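Local structure of putative alpha-L-fucosidase (Bacteroides thetaiotaomicron, 4H41) at residues 38-44 with 72-78; 120-125 with 135-139. The protein is a putative alpha-L-fucosidase with a TIM-barrel fold, probably hydrolysing glycans of the host in carbohydrate metabolism. The contacts are given in a common frame with arbitrary orientation. Numbering follows the deposited sequence.

Contact 1. Residues 38-44 with 72-78. With 1PE (pentaethylene glycol), chain N.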
# COMPACT_ATOMS: atom_id res chain seq x y z
N PHE B 38 14.43 11.05 -11.70
CA PHE B 38 15.03 9.74 -11.65
C PHE B 38 14.15 8.79 -12.40
O PHE B 38 12.94 9.02 -12.58
CB PHE B 38 15.23 9.24 -10.23
CG PHE B 38 16.35 9.96 -9.53
CD1 PHE B 38 17.67 9.57 -9.71
CD2 PHE B 38 16.09 11.07 -8.73
CE1 PHE B 38 18.70 10.22 -9.04
CE2 PHE B 38 17.13 11.73 -8.07
CZ PHE B 38 18.43 11.32 -8.24
N LEU B 39 14.77 7.72 -12.84
CA LEU B 39 14.18 6.54 -13.43
C LEU B 39 14.54 5.49 -12.41
O LEU B 39 15.72 5.17 -12.29
CB LEU B 39 14.78 6.24 -14.82
CG LEU B 39 14.75 7.35 -15.85
CD1 LEU B 39 15.69 7.03 -16.99
CD2 LEU B 39 13.36 7.61 -16.32
N ASP B 40 13.56 4.94 -11.67
CA ASP B 40 13.84 4.08 -10.53
C ASP B 40 14.20 2.66 -10.91
O ASP B 40 13.45 1.71 -10.64
CB ASP B 40 12.67 4.10 -9.56
CG ASP B 40 12.99 3.43 -8.23
OD1 ASP B 40 14.17 3.51 -7.80
OD2 ASP B 40 12.07 2.86 -7.62
N GLU B 41 15.38 2.50 -11.51
CA GLU B 41 15.98 1.24 -11.87
C GLU B 41 17.45 1.29 -11.46
O GLU B 41 18.08 2.24 -11.87
CB GLU B 41 15.92 1.04 -13.40
CG GLU B 41 14.51 0.90 -13.94
CD GLU B 41 13.83 -0.43 -13.71
OE1 GLU B 41 14.48 -1.37 -13.20
OE2 GLU B 41 12.64 -0.51 -14.09
N ILE B 42 18.03 0.32 -10.72
CA ILE B 42 17.36 -0.75 -10.00
C ILE B 42 16.82 -0.17 -8.71
O ILE B 42 17.58 0.39 -7.94
CB ILE B 42 18.30 -1.94 -9.70
CG1 ILE B 42 18.85 -2.59 -10.99
CG2 ILE B 42 17.58 -2.95 -8.83
CD1 ILE B 42 17.81 -3.19 -11.96
N SER B 43 15.53 -0.34 -8.44
CA SER B 43 14.92 0.23 -7.24
C SER B 43 15.34 -0.49 -5.98
O SER B 43 15.42 -1.69 -5.96
CB SER B 43 13.41 0.15 -7.34
OG SER B 43 12.78 0.78 -6.24
N HIS B 44 15.56 0.26 -4.91
CA HIS B 44 15.79 -0.35 -3.61
C HIS B 44 14.48 -0.83 -2.96
O HIS B 44 14.50 -1.81 -2.19
CB HIS B 44 16.39 0.66 -2.64
CG HIS B 44 17.85 0.94 -2.81
ND1 HIS B 44 18.42 2.08 -2.29
CD2 HIS B 44 18.83 0.19 -3.36
CE1 HIS B 44 19.71 2.01 -2.57
NE2 HIS B 44 20.00 0.88 -3.19
N ILE B 72 17.49 10.46 -15.04
CA ILE B 72 18.61 9.89 -14.32
C ILE B 72 18.31 8.47 -13.91
O ILE B 72 17.48 8.27 -13.00
CB ILE B 72 18.95 10.73 -13.07
CG1 ILE B 72 19.18 12.24 -13.40
CG2 ILE B 72 20.15 10.09 -12.36
CD1 ILE B 72 18.14 13.15 -12.80
N MSE B 73 19.02 7.49 -14.50
CA MSE B 73 18.80 6.09 -14.12
C MSE B 73 19.49 5.91 -12.81
O MSE B 73 20.69 6.11 -12.73
CB MSE B 73 19.33 5.15 -15.19
CG MSE B 73 18.78 3.73 -15.01
SE MSE B 73 19.63 2.52 -16.27
CE MSE B 73 21.34 2.69 -15.60
N ILE B 74 18.75 5.67 -11.75
CA ILE B 74 19.28 5.83 -10.39
C ILE B 74 20.46 4.93 -10.02
O ILE B 74 21.39 5.42 -9.39
CB ILE B 74 18.13 5.78 -9.34
CG1 ILE B 74 18.57 6.41 -8.01
CG2 ILE B 74 17.59 4.38 -9.16
CD1 ILE B 74 17.40 6.73 -7.05
N ARG B 75 20.48 3.66 -10.44
CA ARG B 75 21.63 2.78 -10.17
C ARG B 75 21.66 1.66 -11.18
O ARG B 75 20.69 0.89 -11.34
CB ARG B 75 21.69 2.27 -8.73
CG ARG B 75 20.50 1.47 -8.27
CD ARG B 75 20.49 1.31 -6.76
NE ARG B 75 20.31 2.57 -6.04
CZ ARG B 75 19.15 3.14 -5.72
NH1 ARG B 75 18.00 2.58 -6.08
NH2 ARG B 75 19.13 4.29 -5.07
N SER B 76 22.76 1.61 -11.95
CA SER B 76 22.92 0.68 -13.04
C SER B 76 22.87 -0.79 -12.60
O SER B 76 22.61 -1.67 -13.42
CB SER B 76 24.19 0.97 -13.81
OG SER B 76 25.34 0.98 -12.99
N GLY B 77 23.08 -1.02 -11.33
CA GLY B 77 22.79 -2.29 -10.70
C GLY B 77 22.67 -2.14 -9.21
O GLY B 77 23.07 -1.12 -8.62
N TYR B 78 22.07 -3.12 -8.60
CA TYR B 78 21.93 -3.18 -7.16
C TYR B 78 22.15 -4.63 -6.74
O TYR B 78 21.33 -5.49 -7.07
CB TYR B 78 20.59 -2.63 -6.70
CG TYR B 78 20.41 -2.76 -5.21
CD1 TYR B 78 21.37 -2.28 -4.32
CD2 TYR B 78 19.31 -3.43 -4.68
CE1 TYR B 78 21.24 -2.45 -2.95
CE2 TYR B 78 19.16 -3.60 -3.30
CZ TYR B 78 20.13 -3.11 -2.44
OH TYR B 78 20.06 -3.32 -1.10
OH2 1PE N . 17.64 4.32 -1.00
C12 1PE N . 17.11 3.55 0.07
C22 1PE N . 18.16 3.24 1.09
OH3 1PE N . 17.77 2.12 1.88
C13 1PE N . 18.96 0.22 2.70
C23 1PE N . 18.77 1.69 2.80
OH4 1PE N . 19.53 -0.15 1.44
C14 1PE N . 17.74 -1.71 0.86
C24 1PE N . 18.64 -0.59 0.42
OH5 1PE N . 17.44 -2.59 -0.21
C15 1PE N . 17.21 -4.99 -0.03
C25 1PE N . 16.56 -3.65 0.13
OH6 1PE N . 16.28 -6.02 0.23
O HOH W 1 15.22 3.26 -5.38
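Arg-75 NH1 donates to the carbonyl O of Ile-42 (2.9 Å) and to a water that also bonds Asp-40 OD1 and His-44 N, so the carboxylate, 4.3 Å from NH1 at OD1, is reached through solvent. Glu-41 N donates to Leu-39 O (2.8 Å), closing an inverse gamma turn centred on Asp-40, whose OD2 accepts from Ser-43 OG (2.6 Å). The backbones are laced by Leu-39 N to Ile-72 O (2.8 Å) and Ile-74 N to Leu-39 O (3.1 Å), then, past the strand ends, by Arg-75 N to Glu-41 O (3.1 Å) and Ile-42 N to Arg-75 O (2.8 Å); the peptide bond before Ile-42 is cis. The Arg-75 guanidinium lies flat on His-44, centres 3.5 Å apart, while the imidazole turns its edge to the face of Tyr-78 in a T-shaped pair. A pentaethylene glycol, probably from crystallisation, meets His-44 ND1 at its OH2 (2.7 Å). Phe-38 packs on Ile-72 and Ile-74, and Ile-42 CG2 on Tyr-78 CB (3.7 Å). Parallel strands 34-39 and 70-73, joined through helix 53-65, form the first beta-alpha-beta unit of a TIM barrel, with Arg-75 and His-44 in the loops at its C-terminal mouth.

Contact 2. Residues 120-125 with 135-139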
# COMPACT_ATOMS: atom_id res chain seq x y z
N LEU B 120 25.66 5.14 -11.02
CA LEU B 120 26.69 4.14 -10.76
C LEU B 120 26.12 2.92 -10.06
O LEU B 120 25.02 2.93 -9.49
CB LEU B 120 27.84 4.76 -9.94
CG LEU B 120 28.62 5.89 -10.63
CD1 LEU B 120 29.84 6.27 -9.83
CD2 LEU B 120 29.02 5.49 -12.07
N TYR B 121 26.89 1.84 -10.13
CA TYR B 121 26.51 0.56 -9.58
C TYR B 121 26.55 0.61 -8.04
O TYR B 121 27.47 1.18 -7.46
CB TYR B 121 27.46 -0.53 -10.12
CG TYR B 121 27.26 -1.89 -9.51
CD1 TYR B 121 26.10 -2.62 -9.75
CD2 TYR B 121 28.20 -2.44 -8.65
CE1 TYR B 121 25.90 -3.87 -9.16
CE2 TYR B 121 28.01 -3.67 -8.05
CZ TYR B 121 26.85 -4.38 -8.29
OH TYR B 121 26.69 -5.57 -7.63
N ASP B 122 25.59 -0.05 -7.41
CA ASP B 122 25.48 -0.18 -5.96
C ASP B 122 25.64 -1.65 -5.60
O ASP B 122 24.73 -2.46 -5.82
CB ASP B 122 24.13 0.39 -5.50
CG ASP B 122 23.90 0.40 -3.99
OD1 ASP B 122 24.71 -0.22 -3.26
OD2 ASP B 122 22.88 0.95 -3.55
N SER B 123 26.79 -2.02 -5.03
CA SER B 123 27.07 -3.44 -4.72
C SER B 123 26.39 -3.98 -3.48
O SER B 123 26.40 -5.20 -3.30
CB SER B 123 28.57 -3.68 -4.55
OG SER B 123 29.04 -3.23 -3.29
N GLY B 124 25.91 -3.12 -2.60
CA GLY B 124 25.34 -3.51 -1.32
C GLY B 124 26.36 -3.51 -0.19
O GLY B 124 25.97 -3.49 0.98
N ARG B 125 27.67 -3.48 -0.50
CA ARG B 125 28.74 -3.54 0.50
C ARG B 125 28.75 -2.31 1.41
O ARG B 125 28.93 -2.44 2.61
CB ARG B 125 30.11 -3.67 -0.17
CG ARG B 125 30.32 -5.04 -0.80
CD ARG B 125 31.72 -5.18 -1.39
NE ARG B 125 31.76 -6.29 -2.35
CZ ARG B 125 31.65 -6.20 -3.67
NH1 ARG B 125 31.55 -5.02 -4.26
NH2 ARG B 125 31.68 -7.30 -4.43
N GLU B 135 32.43 0.74 -2.65
CA GLU B 135 31.76 0.87 -3.93
C GLU B 135 32.68 1.27 -5.08
O GLU B 135 32.28 1.23 -6.24
CB GLU B 135 30.63 1.89 -3.78
CG GLU B 135 29.56 1.48 -2.77
CD GLU B 135 28.93 0.13 -3.08
OE1 GLU B 135 28.85 -0.22 -4.27
OE2 GLU B 135 28.66 -0.64 -2.13
N ILE B 136 33.91 1.65 -4.77
CA ILE B 136 34.83 2.12 -5.81
C ILE B 136 35.19 1.02 -6.81
O ILE B 136 35.13 1.28 -8.01
CB ILE B 136 36.13 2.69 -5.18
CG1 ILE B 136 35.84 3.89 -4.23
CG2 ILE B 136 37.10 3.13 -6.30
CD1 ILE B 136 36.98 4.22 -3.35
N GLU B 137 35.63 -0.16 -6.34
CA GLU B 137 36.21 -1.17 -7.22
C GLU B 137 35.30 -1.63 -8.35
O GLU B 137 35.75 -1.61 -9.50
CB GLU B 137 36.69 -2.39 -6.44
CG GLU B 137 37.54 -3.32 -7.29
CD GLU B 137 38.50 -4.20 -6.50
OE1 GLU B 137 38.13 -4.63 -5.38
OE2 GLU B 137 39.61 -4.47 -7.01
N ASP B 138 34.08 -2.05 -8.08
CA ASP B 138 33.18 -2.52 -9.17
C ASP B 138 32.88 -1.40 -10.14
O ASP B 138 32.80 -1.65 -11.34
CB ASP B 138 31.86 -3.08 -8.64
CG ASP B 138 31.97 -4.38 -7.86
OD1 ASP B 138 32.91 -5.15 -8.11
OD2 ASP B 138 31.20 -4.56 -6.93
N ASN B 139 32.76 -0.15 -9.64
CA ASN B 139 32.48 0.97 -10.52
C ASN B 139 33.67 1.28 -11.42
O ASN B 139 33.43 1.79 -12.50
CB ASN B 139 32.01 2.19 -9.80
CG ASN B 139 30.54 2.08 -9.53
OD1 ASN B 139 29.71 2.03 -10.47
ND2 ASN B 139 30.19 1.92 -8.27
O HOH W 2 26.15 -0.48 -0.96
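Asn-139 lies against the backbone of Tyr-121 and grips both sides of that residue: its OD1 accepts from Tyr-121 N (2.8 Å) and its ND2 donates to Tyr-121 O (2.9 Å). The same ND2 also donates to Glu-135 O (3.0 Å), one turn back along the chain. The setting is the loop that leaves barrel strand 115-119 of the TIM barrel, held here against the beginning of helix 136-151, the helix that leads on to the next strand, 157-162. Glu-135 takes the other end of the loop. Its OE1 accepts from Ser-123 N (2.8 Å) and its OE2 from Ser-123 OG (2.9 Å), so one carboxylate reads both the amide and the hydroxyl of a single residue.

Between these two clamps Asp-122 turns its CA-to-CB bond away from the helix and folds back in an Asx turn, Gly-124 N donating to Asp-122 OD1 (3.2 Å). Its other oxygen, OD2, is taken by Trp-127 and His-44. A water donates to both Asp-122 OD1 (2.7 Å) and Glu-135 OE2 (2.8 Å), easing the approach of two like charges. Gly-124, the N-cap of helix 125-129, has a positive phi of 93° that suits a residue lacking CB. Tyr-121 stands with its ring edge toward Asp-138, CE2 lying 3.5 Å from OD2, while its hydroxyl bonds Arg-79 O. Asp-138 divides its carboxylate: OD1 receives the hydroxyl of Tyr-88, and OD2 forms a salt bridge with Arg-125 NH1 at 2.7 Å.

In the fold
The two contacts follow one another along the chain, contact 1 closing before contact 2 opens, and their centres lie about 13 Å apart. Contact 1 joins the first two strands of the eight-stranded parallel barrel, nearer the centre of the molecule; contact 2 sits farther out, where the loop after the third strand, 115-119, meets helix 136-151. They touch directly: Asp-122 OD2 probably accepts from His-44 NE2 (2.9 Å), and Asp-122 N probably donates to Gly-77 O (3.0 Å). Three consecutive strand-to-helix connections are thus tied together at the C-terminal end of the barrel, the end where TIM-barrel enzymes carry their active sites, consistent with a glycosidase role.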